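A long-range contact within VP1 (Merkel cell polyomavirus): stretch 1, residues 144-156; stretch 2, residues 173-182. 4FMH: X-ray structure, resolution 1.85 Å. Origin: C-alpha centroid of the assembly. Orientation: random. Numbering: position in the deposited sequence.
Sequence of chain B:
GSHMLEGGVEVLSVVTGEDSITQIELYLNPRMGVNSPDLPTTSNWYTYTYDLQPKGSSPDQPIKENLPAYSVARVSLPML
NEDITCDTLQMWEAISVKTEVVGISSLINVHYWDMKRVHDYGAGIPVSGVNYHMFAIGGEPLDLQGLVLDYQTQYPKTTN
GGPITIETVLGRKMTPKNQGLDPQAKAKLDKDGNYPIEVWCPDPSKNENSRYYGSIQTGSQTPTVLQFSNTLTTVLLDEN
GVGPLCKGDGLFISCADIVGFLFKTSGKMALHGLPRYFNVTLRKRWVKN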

ATOM      1  N   LEU B 144      29.095  -8.826  -3.094  1.00 14.70           N
ATOM      2  CA  LEU B 144      28.035  -9.309  -3.984  1.00 13.83           C
ATOM      3  C   LEU B 144      27.909 -10.824  -3.980  1.00 14.14           C
ATOM      4  O   LEU B 144      28.897 -11.538  -3.838  1.00 13.79           O
ATOM      5  CB  LEU B 144      28.283  -8.833  -5.420  1.00 13.45           C
ATOM      6  CG  LEU B 144      28.401  -7.325  -5.664  1.00 14.28           C
ATOM      7  CD1 LEU B 144      28.868  -7.032  -7.092  1.00 14.70           C
ATOM      8  CD2 LEU B 144      27.087  -6.609  -5.364  1.00 13.92           C
ATOM      9  N   GLN B 145      26.679 -11.296  -4.155  1.00 13.09           N
ATOM     10  CA  GLN B 145      26.385 -12.708  -4.327  1.00 13.64           C
ATOM     11  C   GLN B 145      25.817 -12.874  -5.735  1.00 13.42           C
ATOM     12  O   GLN B 145      24.944 -12.108  -6.147  1.00 12.51           O
ATOM     13  CB  GLN B 145      25.362 -13.177  -3.279  1.00 12.48           C
ATOM     14  CG  GLN B 145      24.784 -14.584  -3.522  1.00 13.16           C
ATOM     15  CD  GLN B 145      25.807 -15.701  -3.356  1.00 16.80           C
ATOM     16  OE1 GLN B 145      26.392 -15.869  -2.283  1.00 17.72           O
ATOM     17  NE2 GLN B 145      26.005 -16.494  -4.413  1.00 13.62           N
ATOM     18  N   GLY B 146      26.317 -13.868  -6.466  1.00 13.76           N
ATOM     19  CA  GLY B 146      25.803 -14.147  -7.808  1.00 13.35           C
ATOM     20  C   GLY B 146      24.644 -15.133  -7.801  1.00 13.01           C
ATOM     21  O   GLY B 146      24.678 -16.152  -7.093  1.00 14.00           O
ATOM     22  N   LEU B 147      23.618 -14.829  -8.593  1.00 11.90           N
ATOM     23  CA  LEU B 147      22.476 -15.733  -8.793  1.00 12.35           C
ATOM     24  C   LEU B 147      21.758 -15.292 -10.044  1.00 11.75           C
ATOM     25  O   LEU B 147      21.428 -14.113 -10.192  1.00 11.32           O
ATOM     26  CB  LEU B 147      21.515 -15.714  -7.585  1.00 11.12           C
ATOM     27  CG  LEU B 147      20.367 -16.728  -7.520  1.00 13.20           C
ATOM     28  CD1 LEU B 147      19.999 -17.002  -6.056  1.00 12.08           C
ATOM     29  CD2 LEU B 147      19.125 -16.278  -8.321  1.00  9.75           C
ATOM     30  N   VAL B 148      21.517 -16.239 -10.947  1.00 11.43           N
ATOM     31  CA  VAL B 148      20.868 -15.908 -12.206  1.00 11.53           C
ATOM     32  C   VAL B 148      19.584 -16.699 -12.446  1.00 11.42           C
ATOM     33  O   VAL B 148      19.419 -17.815 -11.946  1.00 11.68           O
ATOM     34  CB  VAL B 148      21.818 -16.081 -13.412  1.00 12.49           C
ATOM     35  CG1 VAL B 148      22.978 -15.090 -13.324  1.00 11.81           C
ATOM     36  CG2 VAL B 148      22.328 -17.523 -13.498  1.00 12.42           C
ATOM     37  N   LEU B 149      18.679 -16.095 -13.216  1.00 11.97           N
ATOM     38  CA  LEU B 149      17.460 -16.749 -13.667  1.00 12.26           C
ATOM     39  C   LEU B 149      17.769 -18.040 -14.431  1.00 13.43           C
ATOM     40  O   LEU B 149      17.150 -19.076 -14.181  1.00 13.25           O
ATOM     41  CB  LEU B 149      16.652 -15.793 -14.548  1.00 12.83           C
ATOM     42  CG  LEU B 149      15.204 -16.172 -14.876  1.00 15.92           C
ATOM     43  CD1 LEU B 149      14.293 -15.960 -13.677  1.00 17.16           C
ATOM     44  CD2 LEU B 149      14.705 -15.356 -16.058  1.00 17.26           C
ATOM     45  N   ASP B 150      18.744 -17.980 -15.336  1.00 13.78           N
ATOM     46  CA  ASP B 150      19.052 -19.114 -16.206  1.00 15.27           C
ATOM     47  C   ASP B 150      20.564 -19.322 -16.295  1.00 14.96           C
ATOM     48  O   ASP B 150      21.277 -18.478 -16.843  1.00 15.04           O
ATOM     49  CB  ASP B 150      18.425 -18.870 -17.590  1.00 15.57           C
ATOM     50  CG  ASP B 150      18.695 -19.991 -18.591  1.00 21.54           C
ATOM     51  OD1 ASP B 150      19.321 -21.018 -18.235  1.00 19.79           O
ATOM     52  OD2 ASP B 150      18.268 -19.822 -19.761  1.00 24.41           O
ATOM     53  N   TYR B 151      21.043 -20.447 -15.765  1.00 15.30           N
ATOM     54  CA  TYR B 151      22.486 -20.723 -15.721  1.00 16.73           C
ATOM     55  C   TYR B 151      23.093 -20.903 -17.116  1.00 17.55           C
ATOM     56  O   TYR B 151      24.309 -20.785 -17.286  1.00 17.02           O
ATOM     57  CB  TYR B 151      22.804 -21.943 -14.838  1.00 17.83           C
ATOM     58  CG  TYR B 151      22.826 -23.265 -15.578  1.00 18.65           C
ATOM     59  CD1 TYR B 151      24.018 -23.775 -16.104  1.00 20.68           C
ATOM     60  CD2 TYR B 151      21.655 -23.992 -15.775  1.00 19.07           C
ATOM     61  CE1 TYR B 151      24.041 -24.983 -16.792  1.00 22.14           C
ATOM     62  CE2 TYR B 151      21.667 -25.197 -16.456  1.00 19.63           C
ATOM     63  CZ  TYR B 151      22.861 -25.687 -16.962  1.00 23.93           C
ATOM     64  OH  TYR B 151      22.868 -26.880 -17.641  1.00 23.82           O
ATOM     65  N   GLN B 152      22.244 -21.192 -18.102  1.00 17.09           N
ATOM     66  CA  GLN B 152      22.704 -21.414 -19.476  1.00 17.70           C
ATOM     67  C   GLN B 152      22.918 -20.125 -20.270  1.00 17.39           C
ATOM     68  O   GLN B 152      23.428 -20.172 -21.390  1.00 17.47           O
ATOM     69  CB  GLN B 152      21.761 -22.367 -20.220  1.00 18.87           C
ATOM     70  CG  GLN B 152      21.789 -23.789 -19.678  1.00 23.00           C
ATOM     71  CD  GLN B 152      20.929 -24.764 -20.472  1.00 30.05           C
ATOM     72  OE1 GLN B 152      20.033 -24.370 -21.214  1.00 34.07           O
ATOM     73  NE2 GLN B 152      21.203 -26.047 -20.309  1.00 31.34           N
ATOM     74  N   THR B 153      22.546 -18.986 -19.683  1.00 15.71           N
ATOM     75  CA  THR B 153      22.780 -17.681 -20.296  1.00 16.64           C
ATOM     76  C   THR B 153      24.280 -17.481 -20.571  1.00 18.71           C
ATOM     77  O   THR B 153      25.126 -17.744 -19.704  1.00 18.07           O
ATOM     78  CB  THR B 153      22.259 -16.526 -19.404  1.00 17.08           C
ATOM     79  OG1 THR B 153      20.898 -16.783 -19.009  1.00 18.85           O
ATOM     80  CG2 THR B 153      22.319 -15.200 -20.146  1.00 15.92           C
ATOM     81  N   GLN B 154      24.594 -17.033 -21.783  1.00 18.85           N
ATOM     82  CA  GLN B 154      25.984 -16.808 -22.186  1.00 19.75           C
ATOM     83  C   GLN B 154      26.261 -15.321 -22.209  1.00 18.97           C
ATOM     84  O   GLN B 154      26.008 -14.644 -23.208  1.00 20.56           O
ATOM     85  CB  GLN B 154      26.272 -17.447 -23.551  1.00 20.63           C
ATOM     86  CG  GLN B 154      25.923 -18.926 -23.615  1.00 24.85           C
ATOM     87  CD  GLN B 154      26.509 -19.638 -24.826  1.00 28.86           C
ATOM     88  OE1 GLN B 154      26.833 -19.017 -25.843  1.00 30.99           O
ATOM     89  NE2 GLN B 154      26.640 -20.958 -24.722  1.00 29.33           N
ATOM     90  N   TYR B 155      26.748 -14.807 -21.083  1.00 18.24           N
ATOM     91  CA  TYR B 155      27.049 -13.386 -20.959  1.00 17.64           C
ATOM     92  C   TYR B 155      28.314 -13.065 -21.759  1.00 18.39           C
ATOM     93  O   TYR B 155      29.161 -13.939 -21.931  1.00 19.19           O
ATOM     94  CB  TYR B 155      27.194 -12.992 -19.484  1.00 17.45           C
ATOM     95  CG  TYR B 155      25.883 -13.088 -18.726  1.00 15.33           C
ATOM     96  CD1 TYR B 155      24.928 -12.074 -18.816  1.00 15.88           C
ATOM     97  CD2 TYR B 155      25.590 -14.204 -17.937  1.00 16.14           C
ATOM     98  CE1 TYR B 155      23.705 -12.163 -18.134  1.00 12.33           C
ATOM     99  CE2 TYR B 155      24.375 -14.302 -17.241  1.00 13.11           C
ATOM    100  CZ  TYR B 155      23.439 -13.282 -17.349  1.00 12.32           C
ATOM    101  OH  TYR B 155      22.235 -13.382 -16.673  1.00 13.44           O
ATOM    102  N   PRO B 156      28.430 -11.826 -22.273  1.00 18.22           N
ATOM    103  CA  PRO B 156      29.640 -11.477 -23.026  1.00 19.39           C
ATOM    104  C   PRO B 156      30.864 -11.647 -22.141  1.00 21.17           C
ATOM    105  O   PRO B 156      30.827 -11.283 -20.958  1.00 20.75           O
ATOM    106  CB  PRO B 156      29.433 -10.001 -23.378  1.00 18.28           C
ATOM    107  CG  PRO B 156      27.953  -9.774 -23.244  1.00 19.79           C
ATOM    108  CD  PRO B 156      27.513 -10.679 -22.145  1.00 17.18           C
ATOM    109  N   LYS B 173      32.468 -22.225 -16.669  1.00 25.00           N
ATOM    110  CA  LYS B 173      31.042 -22.041 -16.963  1.00 24.63           C
ATOM    111  C   LYS B 173      30.152 -22.261 -15.737  1.00 23.53           C
ATOM    112  O   LYS B 173      30.473 -23.073 -14.863  1.00 23.23           O
ATOM    113  CB  LYS B 173      30.604 -22.978 -18.091  1.00 25.73           C
ATOM    114  CG  LYS B 173      31.281 -22.711 -19.423  1.00 32.57           C
ATOM    115  CD  LYS B 173      30.924 -23.777 -20.448  1.00 38.18           C
ATOM    116  CE  LYS B 173      31.937 -23.796 -21.591  1.00 41.50           C
ATOM    117  NZ  LYS B 173      31.585 -24.806 -22.627  1.00 42.59           N
ATOM    118  N   MET B 174      29.039 -21.533 -15.678  1.00 21.48           N
ATOM    119  CA  MET B 174      28.027 -21.756 -14.645  1.00 19.68           C
ATOM    120  C   MET B 174      27.437 -23.163 -14.748  1.00 20.12           C
ATOM    121  O   MET B 174      27.461 -23.781 -15.820  1.00 19.81           O
ATOM    122  CB  MET B 174      26.896 -20.734 -14.760  1.00 19.03           C
ATOM    123  CG  MET B 174      27.262 -19.303 -14.401  1.00 15.96           C
ATOM    124  SD  MET B 174      25.779 -18.282 -14.380  1.00 18.06           S
ATOM    125  CE  MET B 174      25.567 -17.890 -16.116  1.00 15.04           C
ATOM    126  N   THR B 175      26.926 -23.662 -13.623  1.00 19.07           N
ATOM    127  CA  THR B 175      26.214 -24.936 -13.554  1.00 20.03           C
ATOM    128  C   THR B 175      24.820 -24.655 -12.948  1.00 18.83           C
ATOM    129  O   THR B 175      24.570 -23.540 -12.484  1.00 17.94           O
ATOM    130  CB  THR B 175      26.975 -25.984 -12.701  1.00 21.75           C
ATOM    131  OG1 THR B 175      27.143 -25.481 -11.371  1.00 24.36           O
ATOM    132  CG2 THR B 175      28.353 -26.343 -13.315  1.00 20.87           C
ATOM    133  N   PRO B 176      23.908 -25.650 -12.954  1.00 18.18           N
ATOM    134  CA  PRO B 176      22.566 -25.360 -12.427  1.00 18.21           C
ATOM    135  C   PRO B 176      22.522 -24.762 -11.014  1.00 17.25           C
ATOM    136  O   PRO B 176      21.581 -24.036 -10.691  1.00 17.35           O
ATOM    137  CB  PRO B 176      21.883 -26.726 -12.453  1.00 18.28           C
ATOM    138  CG  PRO B 176      22.523 -27.421 -13.627  1.00 19.62           C
ATOM    139  CD  PRO B 176      23.974 -26.998 -13.553  1.00 19.69           C
ATOM    140  N   LYS B 177      23.535 -25.030 -10.193  1.00 18.11           N
ATOM    141  CA  LYS B 177      23.561 -24.501  -8.822  1.00 18.84           C
ATOM    142  C   LYS B 177      23.558 -22.971  -8.751  1.00 16.94           C
ATOM    143  O   LYS B 177      23.201 -22.399  -7.721  1.00 16.17           O
ATOM    144  CB  LYS B 177      24.727 -25.085  -8.014  1.00 20.72           C
ATOM    145  CG  LYS B 177      26.106 -24.580  -8.408  1.00 25.23           C
ATOM    146  CD  LYS B 177      27.169 -24.981  -7.375  1.00 30.52           C
ATOM    147  CE  LYS B 177      27.413 -26.479  -7.358  1.00 37.44           C
ATOM    148  NZ  LYS B 177      28.221 -26.891  -6.176  1.00 45.27           N
ATOM    149  N   ASN B 178      23.944 -22.319  -9.848  1.00 14.72           N
ATOM    150  CA  ASN B 178      23.957 -20.855  -9.920  1.00 14.96           C
ATOM    151  C   ASN B 178      22.586 -20.240 -10.171  1.00 15.11           C
ATOM    152  O   ASN B 178      22.445 -19.013 -10.262  1.00 13.71           O
ATOM    153  CB  ASN B 178      24.964 -20.377 -10.963  1.00 13.94           C
ATOM    154  CG  ASN B 178      26.363 -20.781 -10.618  1.00 15.61           C
ATOM    155  OD1 ASN B 178      27.011 -21.504 -11.371  1.00 14.52           O
ATOM    156  ND2 ASN B 178      26.838 -20.339  -9.456  1.00 12.74           N
ATOM    157  N   GLN B 179      21.580 -21.102 -10.282  1.00 14.79           N
ATOM    158  CA  GLN B 179      20.198 -20.650 -10.216  1.00 15.17           C
ATOM    159  C   GLN B 179      19.753 -20.535  -8.747  1.00 14.97           C
ATOM    160  O   GLN B 179      18.737 -19.909  -8.445  1.00 14.47           O
ATOM    161  CB  GLN B 179      19.286 -21.576 -11.035  1.00 16.05           C
ATOM    162  CG  GLN B 179      19.266 -21.223 -12.519  1.00 15.76           C
ATOM    163  CD  GLN B 179      18.727 -22.333 -13.423  1.00 15.82           C
ATOM    164  OE1 GLN B 179      19.044 -22.377 -14.612  1.00 14.00           O
ATOM    165  NE2 GLN B 179      17.906 -23.217 -12.870  1.00 13.97           N
ATOM    166  N   GLY B 180      20.530 -21.143  -7.853  1.00 14.52           N
ATOM    167  CA  GLY B 180      20.362 -20.990  -6.405  1.00 14.01           C
ATOM    168  C   GLY B 180      21.565 -20.269  -5.818  1.00 13.48           C
ATOM    169  O   GLY B 180      22.349 -19.658  -6.550  1.00 14.23           O
ATOM    170  N   LEU B 181      21.713 -20.328  -4.498  1.00 13.27           N
ATOM    171  CA  LEU B 181      22.859 -19.702  -3.841  1.00 14.30           C
ATOM    172  C   LEU B 181      24.070 -20.630  -3.888  1.00 15.91           C
ATOM    173  O   LEU B 181      24.083 -21.678  -3.232  1.00 16.80           O
ATOM    174  CB  LEU B 181      22.529 -19.310  -2.395  1.00 14.08           C
ATOM    175  CG  LEU B 181      23.424 -18.250  -1.729  1.00 15.56           C
ATOM    176  CD1 LEU B 181      22.788 -17.760  -0.438  1.00 14.91           C
ATOM    177  CD2 LEU B 181      24.853 -18.766  -1.469  1.00 16.19           C
ATOM    178  N   ASP B 182      25.071 -20.238  -4.679  1.00 15.61           N
ATOM    179  CA  ASP B 182      26.370 -20.923  -4.719  1.00 17.12           C
ATOM    180  C   ASP B 182      27.378 -20.035  -3.980  1.00 16.58           C
ATOM    181  O   ASP B 182      27.650 -18.920  -4.413  1.00 17.12           O
ATOM    182  CB  ASP B 182      26.799 -21.162  -6.173  1.00 16.74           C
ATOM    183  CG  ASP B 182      28.246 -21.670  -6.317  1.00 18.94           C
ATOM    184  OD1 ASP B 182      28.879 -22.101  -5.333  1.00 18.30           O
ATOM    185  OD2 ASP B 182      28.754 -21.635  -7.459  1.00 23.18           O
TER
HETATM  186  O   HOH W   1      24.894 -18.792  -7.455  1.00 12.97           O
HETATM  187  O   HOH W   2      17.319 -18.757 -10.398  1.00 16.33           O
HETATM  188  O   HOH W   3      18.529 -23.439 -17.017  1.00 22.15           O

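Three direct hydrogen bonds, each nearly linear, join the two stretches. Midway along the contact the backbones meet, and Val148 N donates to Asn178 O at 3.0 Å. Two weaker CA-H...O contacts flank this bond: Leu147 CA lies 3.6 Å from Asn178 O, and Gln179 CA lies 3.4 Å from Val148 O. The other two hydrogen bonds use glutamine side chains to reach backbone atoms. Gln145 points its CA-to-CB bond toward the second stretch, and its NE2 donates to Asp182 O at 2.9 Å; the same amide group also gives a proton to its neighbor's carbonyl, with Gln145 NE2 3.0 Å from Gly146 O. Gln179 starts sideways, but its extended side chain (chi2 t) brings OE1 to 3.0 Å from Tyr151 N. A glutamine amide suits both sites, since it can donate or accept at a distance from its own backbone.

Water satisfies polar backbone atoms that do not meet directly. Gly146 O and Gly180 O are 4.2 Å apart, and water 1 donates to both, at 2.7 and 2.8 Å from its O respectively, while accepting from Asn178 ND2 and Asp182 N. Water 2 similarly links Val148 O and Gln179 O, its O lying 2.8 Å from the former and 2.7 Å from the latter.

Apolar packing centers on Tyr151 and Met174, both of which point toward the opposing stretch and are extensively covered by it. Pro176 lies over one face of the Tyr151 ring, its CD 3.9 Å from the centroid and 15° off the normal, a CH-pi contact suited to proline, whose CD carries hydrogens made slightly positive by the adjacent nitrogen. Tyr151 OH accepts from Gln152 NE2 (3.3 Å) and is also hydrogen-bonded elsewhere in the structure. Met174 runs along the first stretch: its SD is 3.6 Å from Val148 CG2, and its CE lies 3.9 Å from Tyr155 CE2, near the plane of that ring at its edge. The methyl CE also rests against carbonyl oxygens, 3.4 Å from Tyr151 O and 3.6 Å from Thr153 O. The unbranched thioether thus touches several residues of a bent segment. Farther along, the end of Leu147 turns inward, and its CD1 packs on Gly180 O at 3.6 Å.

Local structure supports these contacts. A type I turn from Asp150 to Thr153 is closed by Thr153 N to Asp150 O (3.2 Å) and reinforced by Thr153 OG1 to the same Asp150 O (2.8 Å). In the second stretch, Asn178 braces the 3-10 segment by accepting at OD1 from Thr175 N (3.1 Å), while its backbone O accepts from Val148 N. The contact buries 684 Å², both sides summed, with Tyr151, Met174 and Gln179 the most covered residues.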